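Local atomic coordinates of OTU domain-containing protein wMelOTU (Wolbachia pipientis wMel, PDB entry 6W9O), a protein that probably acts as an OTU-family cysteine protease that removes ubiquitin from modified proteins, and probably serves as a bacterial effector. Residues Tyr137-His142 with Ser180-Ile185; Gly124-Glu129 with Leu190-Leu195; Glu73-Asp78 with Arg131-Lys136. One frame throughout, in Å; residues are numbered along the deposited sequence. Where two conformers were deposited one is given.

Interaction 1. Residues Tyr137-His142 with Ser180-Ile185; sequences YKVKLH and STVHII
H142 and H183 meet ring rim to ring rim, ND1 against ND1 at 2.8 Å. Each ND1 lies at the edge of the other imidazole, close to its plane, and neither ring covers a face of its partner: the planes stand at 89°. Either nitrogen could donate this bond. In H142, CG anti to the backbone N (chi1 170°) carries the ring to H183. Separately, H142 CB packs on T181 CG2 at 3.8 Å. Beyond the pair, H142 NE2 is hydrogen-bonded to H157 ND1, so both ring nitrogens of this buried residue have partners.

The backbones beneath set this meeting. K140 N donates to S180 O at 2.8 Å, K140 O receives V182 N, H142 N donates to V182 O, and I184 N closes the series on H142 O at 2.9 Å. Thus K140 grips the two neighbours of T181, and H142 the two neighbours of H183, which puts the paired residues side by side on one face. There T181 OG1 lies 3.7 Å from K140 CE, but the polar ends of both turn to D178: K140 NZ is salt-bridged and T181 OG1 hydrogen-bonded to D178 OD1.

On the other face the contact is apolar. L141 CD1 sits 3.9 Å from V182 CG2 and 4.0 Å from I184 CD1, crossing both branches at a slant. Helix 53-66 touches this layer through F58 on V139 and F54 on I184; P126 and C134 of helix 126-137 touch L141.

Alternating bonds to residues on both sides of each partner, with strand directions 27° apart, identify a parallel pair inside a mixed sheet packed on helices, as expected of the OTU fold.

Interaction 2. Residues Gly124-Glu129 with Leu190-Leu195; sequences GDPDVE and LHFEPL
The F192 ring meets P126 tip to tip: its CZ is 3.4 Å from P126 CD and equally near CG. This approach is oblique. G124 O also comes in obliquely, 3.8 Å from F192 CE2, while water 2 lies at the ring edge, in its plane. F54 of helix 53-66 forms an edge-to-face pair with the same ring and touches P126 too, so the two aromatic rings and the proline pack as one cluster. The first torsion of F192 puts CG anti to the carbonyl carbon (chi1 -63°), which starts the ring toward the proline.

L190, two residues before F192, brings its CD1 to 3.8 Å from G124 O and its CD2 to 4.2 Å from P126 CD.

The piece of chain being packed here is the N-terminus of helix 126-137, with D125 as N-cap. D125 OD1 accepts D127 N at 3.0 Å, the donor standing 55° above the carboxylate plane. E129 OE1 in turn takes D125 N nearly along its C-O axis, and E129 OE2 binds Y113 OH, which fixes the glutamate at both oxygens.

Polar linkage between the segments runs through water 2, which donates to G124 O at 2.8 Å and to L190 O at 2.7 Å, joining the residue before the cap to L190, ahead of F192.

Interaction 3. Residues Glu73-Asp78 with Arg131-Lys136; sequences EKLRND and RILCEK
D78 and K136 cross at about a right angle, with the lysine chain passing over the carboxylate. K136 has CG anti to the backbone N (chi1 176°) and is extended beyond it. Its CD lies 3.6 Å from D78 CG, so methylene as well as ammonium rests on the acid. At the far end NZ donates to D78 OD1 at 2.7 Å, completing a salt bridge in which the nitrogen stands 59° out of the carboxylate plane. The other oxygen, D78 OD2, is taken by Y137 OH, so one acid serves two partners from helix 126-137.

K74 brings a like charge close, its NZ 4.4 Å from K136 NZ. D78 would offset part of that repulsion, and waters 3 and 4 lie between the amines: both accept from K136, whereas their bonds to K74 are weak. With D78 OD1, K136 NZ therefore has three acceptors. The K136 side chain also comes within about 4 Å of a bound acetate, probably from the crystallisation liquor.

Beside this polar group, L133 packs CD2 against helix 72-84. That methyl is 3.8 Å from D78 CB and 3.9 Å from L75 CD2, and the L133 side chain crosses both residues at about a right angle. I132 CG2 adds a lighter touch on D78 O at 4.0 Å. F58 of helix 53-66 and C79 border L133, and F55 borders L75, which extends the apolar layer inward.

The short helical segments cross at 95° with axes 10.1 Å apart at closest, and L133 CD2 makes its contacts with L75 and D78 between them. This is a near-perpendicular helix-helix packing, apolar inside and with a salt bridge between buried D78 and exposed K136, within the helical part of the OTU domain.

Centres of the three contacts lie 11 to 12 Å apart. Interaction 1 is nested in the loop closed by interaction 2, and their strands adjoin: I185 N is 2.8 Å from E193 O, a probable hydrogen bond, and I184 CD1 is 3.5 Å from F192 CD1. Interaction 3 reaches interaction 1 where V139 N comes 3.2 Å from C134 O, a probable hydrogen bond, and where Y137 CE2 packs 3.6 Å from L75 CD2. Helix 126-137 serves interactions 2 and 3, then leads into strand 140-146. All three contacts border helix 53-66, probably the central helix whose N-terminal end carries the nucleophilic cysteine in OTU proteases.

Interaction 1. Residues Tyr137-His142 with Ser180-Ile185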
loop_
_atom_site.group_PDB
_atom_site.type_symbol
_atom_site.label_atom_id
_atom_site.label_comp_id
_atom_site.label_asym_id
_atom_site.label_seq_id
_atom_site.Cartn_x
_atom_site.Cartn_y
_atom_site.Cartn_z
ATOM N N TYR A 137 0.896 -8.808 -6.319
ATOM C CA TYR A 137 0.271 -8.129 -7.462
ATOM C C TYR A 137 1.290 -7.618 -8.459
ATOM O O TYR A 137 0.888 -7.050 -9.493
ATOM C CB TYR A 137 -0.686 -7.020 -6.987
ATOM C CG TYR A 137 -1.828 -7.656 -6.213
ATOM C CD1 TYR A 137 -2.872 -8.260 -6.896
ATOM C CD2 TYR A 137 -1.838 -7.713 -4.801
ATOM C CE1 TYR A 137 -3.880 -8.889 -6.246
ATOM C CE2 TYR A 137 -2.845 -8.363 -4.149
ATOM C CZ TYR A 137 -3.875 -8.933 -4.858
ATOM O OH TYR A 137 -4.888 -9.607 -4.215
ATOM N N LYS A 138 2.586 -7.856 -8.207
ATOM C CA LYS A 138 3.637 -7.519 -9.185
ATOM C C LYS A 138 3.619 -6.024 -9.479
ATOM O O LYS A 138 3.665 -5.578 -10.627
ATOM C CB LYS A 138 3.536 -8.392 -10.463
ATOM C CG LYS A 138 3.419 -9.884 -10.128
ATOM C CD LYS A 138 4.255 -10.758 -11.060
ATOM C CE LYS A 138 3.776 -12.202 -10.930
ATOM N NZ LYS A 138 4.542 -12.970 -9.900
ATOM N N VAL A 139 3.464 -5.292 -8.397
ATOM C CA VAL A 139 3.585 -3.798 -8.414
ATOM C C VAL A 139 4.604 -3.159 -7.418
ATOM O O VAL A 139 5.278 -3.764 -6.466
ATOM C CB VAL A 139 2.207 -3.150 -8.181
ATOM C CG1 VAL A 139 1.207 -3.523 -9.263
ATOM C CG2 VAL A 139 1.667 -3.481 -6.799
ATOM N N LYS A 140 4.982 -1.954 -7.802
ATOM C CA LYS A 140 5.838 -1.177 -6.878
ATOM C C LYS A 140 4.916 -0.214 -6.166
ATOM O O LYS A 140 3.983 0.304 -6.771
ATOM C CB LYS A 140 6.864 -0.352 -7.651
ATOM C CG LYS A 140 7.866 -1.189 -8.385
ATOM C CD LYS A 140 8.408 -0.431 -9.598
ATOM C CE LYS A 140 7.487 -0.734 -10.798
ATOM N NZ LYS A 140 8.027 -0.326 -12.139
ATOM N N LEU A 141 5.158 0.037 -4.871
ATOM C CA LEU A 141 4.302 0.924 -4.093
ATOM C C LEU A 141 5.085 2.209 -3.803
ATOM O O LEU A 141 6.144 2.175 -3.137
ATOM C CB LEU A 141 3.966 0.237 -2.775
ATOM C CG LEU A 141 3.321 1.142 -1.745
ATOM C CD1 LEU A 141 2.007 1.757 -2.213
ATOM C CD2 LEU A 141 3.031 0.296 -0.458
ATOM N N HIS A 142 4.579 3.347 -4.265
ATOM C CA HIS A 142 5.155 4.660 -4.011
ATOM C C HIS A 142 4.365 5.305 -2.884
ATOM O O HIS A 142 3.123 5.388 -2.940
ATOM C CB HIS A 142 4.964 5.492 -5.288
ATOM C CG HIS A 142 5.288 6.949 -5.138
ATOM N ND1 HIS A 142 4.512 7.910 -5.760
ATOM C CD2 HIS A 142 6.226 7.612 -4.403
ATOM C CE1 HIS A 142 5.018 9.107 -5.477
ATOM N NE2 HIS A 142 6.039 8.950 -4.632
ATOM N N SER A 180 2.628 -0.085 -13.471
ATOM C CA SER A 180 2.928 -1.046 -12.421
ATOM C C SER A 180 3.393 -0.385 -11.134
ATOM O O SER A 180 3.851 -1.089 -10.240
ATOM C CB SER A 180 3.984 -2.023 -12.888
ATOM O OG SER A 180 3.476 -2.815 -13.962
ATOM N N THR A 181 3.287 0.939 -11.017
ATOM C CA THR A 181 3.519 1.595 -9.719
ATOM C C THR A 181 2.157 2.036 -9.199
ATOM O O THR A 181 1.406 2.703 -9.924
ATOM C CB THR A 181 4.403 2.827 -9.906
ATOM O OG1 THR A 181 5.717 2.425 -10.320
ATOM C CG2 THR A 181 4.579 3.607 -8.585
ATOM N N VAL A 182 1.848 1.712 -7.925
ATOM C CA VAL A 182 0.670 2.239 -7.264
ATOM C C VAL A 182 1.135 3.333 -6.301
ATOM O O VAL A 182 2.315 3.403 -5.914
ATOM C CB VAL A 182 -0.132 1.142 -6.546
ATOM C CG1 VAL A 182 -0.707 0.146 -7.606
ATOM C CG2 VAL A 182 0.736 0.388 -5.617
ATOM N N HIS A 183 0.224 4.253 -5.947
ATOM C CA HIS A 183 0.615 5.488 -5.249
ATOM C C HIS A 183 -0.311 5.777 -4.087
ATOM O O HIS A 183 -1.528 5.795 -4.258
ATOM C CB HIS A 183 0.518 6.715 -6.205
ATOM C CG HIS A 183 1.319 6.557 -7.457
ATOM N ND1 HIS A 183 2.622 6.998 -7.568
ATOM C CD2 HIS A 183 0.966 6.061 -8.673
ATOM C CE1 HIS A 183 3.056 6.731 -8.803
ATOM N NE2 HIS A 183 2.063 6.179 -9.491
ATOM N N ILE A 184 0.288 6.067 -2.917
ATOM C CA ILE A 184 -0.502 6.470 -1.757
ATOM C C ILE A 184 0.230 7.590 -1.053
ATOM O O ILE A 184 1.436 7.795 -1.240
ATOM C CB ILE A 184 -0.801 5.300 -0.787
ATOM C CG1 ILE A 184 0.506 4.874 -0.100
ATOM C CG2 ILE A 184 -1.463 4.120 -1.526
ATOM C CD1 ILE A 184 0.264 3.681 0.862
ATOM N N ILE A 185 -0.517 8.347 -0.274
ATOM C CA ILE A 185 0.060 9.486 0.451
ATOM C C ILE A 185 -0.136 9.283 1.942
ATOM O O ILE A 185 -1.180 8.784 2.379
ATOM C CB ILE A 185 -0.471 10.830 -0.089
ATOM C CG1 ILE A 185 0.192 12.045 0.581
ATOM C CG2 ILE A 185 -1.967 10.912 -0.036
ATOM C CD1 ILE A 185 0.133 13.323 -0.384
HETATM O O HOH W 1 1.883 -5.314 -12.763
#

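Interaction 2. Residues Gly124-Glu129 with Leu190-Leu195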
loop_
_atom_site.group_PDB
_atom_site.type_symbol
_atom_site.label_atom_id
_atom_site.label_comp_id
_atom_site.label_asym_id
_atom_site.label_seq_id
_atom_site.Cartn_x
_atom_site.Cartn_y
_atom_site.Cartn_z
ATOM N N GLY A 124 -2.584 -1.228 8.542
ATOM C CA GLY A 124 -1.549 -1.739 7.636
ATOM C C GLY A 124 -0.306 -0.849 7.557
ATOM O O GLY A 124 -0.350 0.370 7.780
ATOM N N ASP A 125 0.823 -1.483 7.252
ATOM C CA ASP A 125 2.148 -0.858 7.260
ATOM C C ASP A 125 2.765 -1.107 5.890
ATOM O O ASP A 125 2.955 -2.280 5.495
ATOM C CB ASP A 125 2.947 -1.537 8.385
ATOM C CG ASP A 125 4.379 -1.076 8.492
ATOM O OD1 ASP A 125 4.842 -0.277 7.661
ATOM O OD2 ASP A 125 5.020 -1.521 9.467
ATOM N N PRO A 126 3.131 -0.059 5.153
ATOM C CA PRO A 126 3.778 -0.257 3.821
ATOM C C PRO A 126 4.993 -1.145 3.879
ATOM O O PRO A 126 5.226 -1.894 2.920
ATOM C CB PRO A 126 4.198 1.158 3.406
ATOM C CG PRO A 126 3.189 2.048 4.090
ATOM C CD PRO A 126 2.870 1.369 5.443
ATOM N N ASP A 127 5.781 -1.098 4.961
ATOM C CA ASP A 127 7.008 -1.859 4.985
ATOM C C ASP A 127 6.752 -3.350 5.135
ATOM O O ASP A 127 7.662 -4.150 4.872
ATOM C CB ASP A 127 7.880 -1.453 6.153
ATOM C CG ASP A 127 8.415 -0.040 6.044
ATOM O OD1 ASP A 127 8.709 0.442 4.930
ATOM O OD2 ASP A 127 8.565 0.591 7.133
ATOM N N VAL A 128 5.572 -3.736 5.638
ATOM C CA VAL A 128 5.309 -5.162 5.844
ATOM C C VAL A 128 4.193 -5.597 4.897
ATOM O O VAL A 128 4.435 -6.335 3.910
ATOM C CB VAL A 128 4.952 -5.488 7.309
ATOM C CG1 VAL A 128 4.742 -7.009 7.434
ATOM C CG2 VAL A 128 6.094 -5.023 8.254
ATOM N N GLU A 129 2.974 -5.150 5.157
ATOM C CA GLU A 129 1.884 -5.512 4.256
ATOM C C GLU A 129 2.110 -4.958 2.877
ATOM O O GLU A 129 1.761 -5.625 1.889
ATOM C CB GLU A 129 0.570 -5.001 4.829
ATOM C CG GLU A 129 0.131 -5.802 6.106
ATOM C CD GLU A 129 0.928 -5.464 7.331
ATOM O OE1 GLU A 129 1.149 -4.265 7.586
ATOM O OE2 GLU A 129 1.332 -6.415 8.018
ATOM N N LEU A 190 0.382 6.087 10.615
ATOM C CA LEU A 190 -0.032 5.104 9.600
ATOM C C LEU A 190 -1.338 5.508 8.916
ATOM O O LEU A 190 -2.170 4.653 8.598
ATOM C CB LEU A 190 -0.155 3.700 10.204
ATOM C CG LEU A 190 1.187 3.012 10.546
ATOM C CD1 LEU A 190 0.953 1.632 11.110
ATOM C CD2 LEU A 190 2.125 2.916 9.303
ATOM N N HIS A 191 -1.528 6.815 8.704
ATOM C CA HIS A 191 -2.711 7.333 8.005
ATOM C C HIS A 191 -2.392 7.456 6.532
ATOM O O HIS A 191 -1.408 8.119 6.169
ATOM C CB HIS A 191 -3.038 8.712 8.569
ATOM C CG HIS A 191 -3.500 8.642 9.978
ATOM N ND1 HIS A 191 -4.833 8.742 10.337
ATOM C CD2 HIS A 191 -2.802 8.510 11.132
ATOM C CE1 HIS A 191 -4.928 8.667 11.662
ATOM N NE2 HIS A 191 -3.718 8.475 12.160
ATOM N N PHE A 192 -3.234 6.853 5.681
ATOM C CA PHE A 192 -2.976 6.856 4.242
ATOM C C PHE A 192 -4.227 7.236 3.475
ATOM O O PHE A 192 -5.352 6.976 3.900
ATOM C CB PHE A 192 -2.569 5.442 3.789
ATOM C CG PHE A 192 -1.281 4.988 4.421
ATOM C CD1 PHE A 192 -0.073 5.418 3.906
ATOM C CD2 PHE A 192 -1.310 4.165 5.537
ATOM C CE1 PHE A 192 1.118 5.064 4.520
ATOM C CE2 PHE A 192 -0.115 3.794 6.198
ATOM C CZ PHE A 192 1.121 4.244 5.674
ATOM N N GLU A 193 -4.005 7.822 2.293
ATOM C CA GLU A 193 -5.041 8.059 1.285
ATOM C C GLU A 193 -4.464 7.647 -0.046
ATOM O O GLU A 193 -3.245 7.649 -0.239
ATOM C CB GLU A 193 -5.378 9.552 1.203
ATOM C CG GLU A 193 -6.174 10.132 2.402
ATOM C CD GLU A 193 -5.737 11.578 2.730
ATOM O OE1 GLU A 193 -4.527 11.797 2.950
ATOM O OE2 GLU A 193 -6.570 12.488 2.749
ATOM N N PRO A 194 -5.301 7.273 -1.022
ATOM C CA PRO A 194 -4.795 6.936 -2.353
ATOM C C PRO A 194 -4.435 8.236 -3.082
ATOM O O PRO A 194 -5.084 9.273 -2.945
ATOM C CB PRO A 194 -6.011 6.254 -3.030
ATOM C CG PRO A 194 -7.188 6.938 -2.421
ATOM C CD PRO A 194 -6.777 7.153 -0.917
ATOM N N LEU A 195 -3.373 8.163 -3.934
ATOM C CA LEU A 195 -3.068 9.268 -4.849
ATOM C C LEU A 195 -3.509 8.810 -6.235
ATOM O O LEU A 195 -2.945 7.856 -6.762
ATOM C CB LEU A 195 -1.576 9.569 -4.823
ATOM C CG LEU A 195 -1.212 10.767 -5.698
ATOM C CD1 LEU A 195 -1.574 12.044 -4.922
ATOM C CD2 LEU A 195 0.280 10.779 -6.053
HETATM O O HOH W 2 -2.601 2.032 8.039
#

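Interaction 3. Residues Glu73-Asp78 with Arg131-Lys136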
loop_
_atom_site.group_PDB
_atom_site.type_symbol
_atom_site.label_atom_id
_atom_site.label_comp_id
_atom_site.label_asym_id
_atom_site.label_seq_id
_atom_site.Cartn_x
_atom_site.Cartn_y
_atom_site.Cartn_z
ATOM N N GLU A 73 -10.628 -6.321 2.428
ATOM C CA GLU A 73 -10.594 -7.582 3.180
ATOM C C GLU A 73 -9.737 -8.618 2.473
ATOM O O GLU A 73 -9.002 -9.374 3.122
ATOM C CB GLU A 73 -12.012 -8.116 3.430
ATOM C CG GLU A 73 -12.013 -9.432 4.157
ATOM C CD GLU A 73 -13.408 -9.977 4.378
ATOM O OE1 GLU A 73 -13.567 -10.825 5.282
ATOM O OE2 GLU A 73 -14.345 -9.566 3.646
ATOM N N LYS A 74 -9.855 -8.710 1.136
ATOM C CA LYS A 74 -9.042 -9.676 0.414
ATOM C C LYS A 74 -7.558 -9.339 0.547
ATOM O O LYS A 74 -6.744 -10.253 0.676
ATOM C CB LYS A 74 -9.469 -9.678 -1.063
ATOM C CG LYS A 74 -8.590 -10.568 -1.994
ATOM C CD LYS A 74 -8.572 -12.013 -1.632
ATOM C CE LYS A 74 -8.018 -12.848 -2.813
ATOM N NZ LYS A 74 -7.989 -14.295 -2.430
ATOM N N LEU A 75 -7.199 -8.041 0.555
ATOM C CA LEU A 75 -5.797 -7.663 0.722
ATOM C C LEU A 75 -5.276 -8.084 2.102
ATOM O O LEU A 75 -4.155 -8.601 2.210
ATOM C CB LEU A 75 -5.582 -6.163 0.507
ATOM C CG LEU A 75 -5.909 -5.762 -0.930
ATOM C CD1 LEU A 75 -5.870 -4.242 -0.965
ATOM C CD2 LEU A 75 -4.865 -6.315 -1.927
ATOM N N ARG A 76 -6.100 -7.936 3.158
ATOM C CA ARG A 76 -5.695 -8.464 4.471
ATOM C C ARG A 76 -5.539 -9.973 4.404
ATOM O O ARG A 76 -4.582 -10.534 4.943
ATOM C CB ARG A 76 -6.722 -8.090 5.554
ATOM C CG ARG A 76 -6.721 -6.597 5.910
ATOM C CD ARG A 76 -7.787 -6.348 6.977
ATOM N NE ARG A 76 -7.775 -4.946 7.444
ATOM C CZ ARG A 76 -6.927 -4.472 8.367
ATOM N NH1 ARG A 76 -5.982 -5.256 8.932
ATOM N NH2 ARG A 76 -7.025 -3.187 8.719
ATOM N N ASN A 77 -6.461 -10.668 3.705
ATOM C CA ASN A 77 -6.338 -12.127 3.601
ATOM C C ASN A 77 -5.068 -12.549 2.849
ATOM O O ASN A 77 -4.477 -13.587 3.175
ATOM C CB ASN A 77 -7.558 -12.688 2.892
ATOM C CG ASN A 77 -7.641 -14.165 3.072
ATOM O OD1 ASN A 77 -7.881 -14.653 4.206
ATOM N ND2 ASN A 77 -7.449 -14.916 1.972
ATOM N N ASP A 78 -4.644 -11.758 1.861
ATOM C CA ASP A 78 -3.390 -12.047 1.148
ATOM C C ASP A 78 -2.209 -11.977 2.116
ATOM O O ASP A 78 -1.252 -12.762 2.018
ATOM C CB ASP A 78 -3.136 -10.980 0.067
ATOM C CG ASP A 78 -4.137 -11.030 -1.131
ATOM O OD1 ASP A 78 -4.722 -12.109 -1.413
ATOM O OD2 ASP A 78 -4.282 -9.943 -1.744
ATOM N N ARG A 131 4.948 -4.622 1.247
ATOM C CA ARG A 131 5.901 -5.506 0.585
ATOM C C ARG A 131 5.236 -6.823 0.170
ATOM O O ARG A 131 5.461 -7.327 -0.955
ATOM C CB ARG A 131 7.092 -5.744 1.517
ATOM C CG ARG A 131 8.115 -6.674 0.897
ATOM C CD ARG A 131 9.443 -6.630 1.736
ATOM N NE ARG A 131 10.408 -7.551 1.154
ATOM C CZ ARG A 131 11.643 -7.719 1.641
ATOM N NH1 ARG A 131 12.029 -7.014 2.686
ATOM N NH2 ARG A 131 12.458 -8.578 1.066
ATOM N N ILE A 132 4.372 -7.366 1.034
ATOM C CA ILE A 132 3.648 -8.599 0.701
ATOM C C ILE A 132 2.750 -8.371 -0.513
ATOM O O ILE A 132 2.699 -9.205 -1.430
ATOM C CB ILE A 132 2.801 -9.073 1.904
ATOM C CG1 ILE A 132 3.700 -9.527 3.056
ATOM C CG2 ILE A 132 1.792 -10.181 1.415
ATOM C CD1 ILE A 132 2.921 -9.665 4.408
ATOM N N LEU A 133 2.024 -7.244 -0.543
ATOM C CA LEU A 133 1.085 -7.039 -1.646
ATOM C C LEU A 133 1.816 -6.694 -2.937
ATOM O O LEU A 133 1.325 -7.013 -4.039
ATOM C CB LEU A 133 0.097 -5.938 -1.273
ATOM C CG LEU A 133 -0.729 -6.256 -0.018
ATOM C CD1 LEU A 133 -1.574 -5.043 0.359
ATOM C CD2 LEU A 133 -1.589 -7.526 -0.295
ATOM N N CYS A 134 2.974 -6.030 -2.862
ATOM C CA CYS A 134 3.753 -5.752 -4.061
ATOM C C CYS A 134 4.185 -7.069 -4.688
ATOM O O CYS A 134 4.146 -7.249 -5.928
ATOM C CB CYS A 134 5.003 -4.948 -3.658
ATOM S SG CYS A 134 4.604 -3.204 -3.472
ATOM N N GLU A 135 4.594 -8.023 -3.856
ATOM C CA GLU A 135 4.991 -9.345 -4.349
ATOM C C GLU A 135 3.812 -10.072 -5.008
ATOM O O GLU A 135 3.963 -10.659 -6.100
ATOM C CB GLU A 135 5.565 -10.160 -3.177
ATOM C CG GLU A 135 5.521 -11.681 -3.378
ATOM C CD GLU A 135 6.650 -12.171 -4.176
ATOM O OE1 GLU A 135 6.541 -13.291 -4.751
ATOM O OE2 GLU A 135 7.653 -11.434 -4.231
ATOM N N LYS A 136 2.635 -10.039 -4.398
ATOM C CA LYS A 136 1.496 -10.764 -4.969
ATOM C C LYS A 136 1.022 -10.124 -6.277
ATOM O O LYS A 136 0.784 -10.839 -7.263
ATOM C CB LYS A 136 0.325 -10.826 -3.991
ATOM C CG LYS A 136 -0.878 -11.526 -4.694
ATOM C CD LYS A 136 -1.841 -12.121 -3.688
ATOM C CE LYS A 136 -2.900 -12.935 -4.453
ATOM N NZ LYS A 136 -3.830 -13.590 -3.505
HETATM O O HOH W 3 -5.972 -14.264 -4.955
HETATM O O HOH W 4 -5.188 -16.172 -2.747
#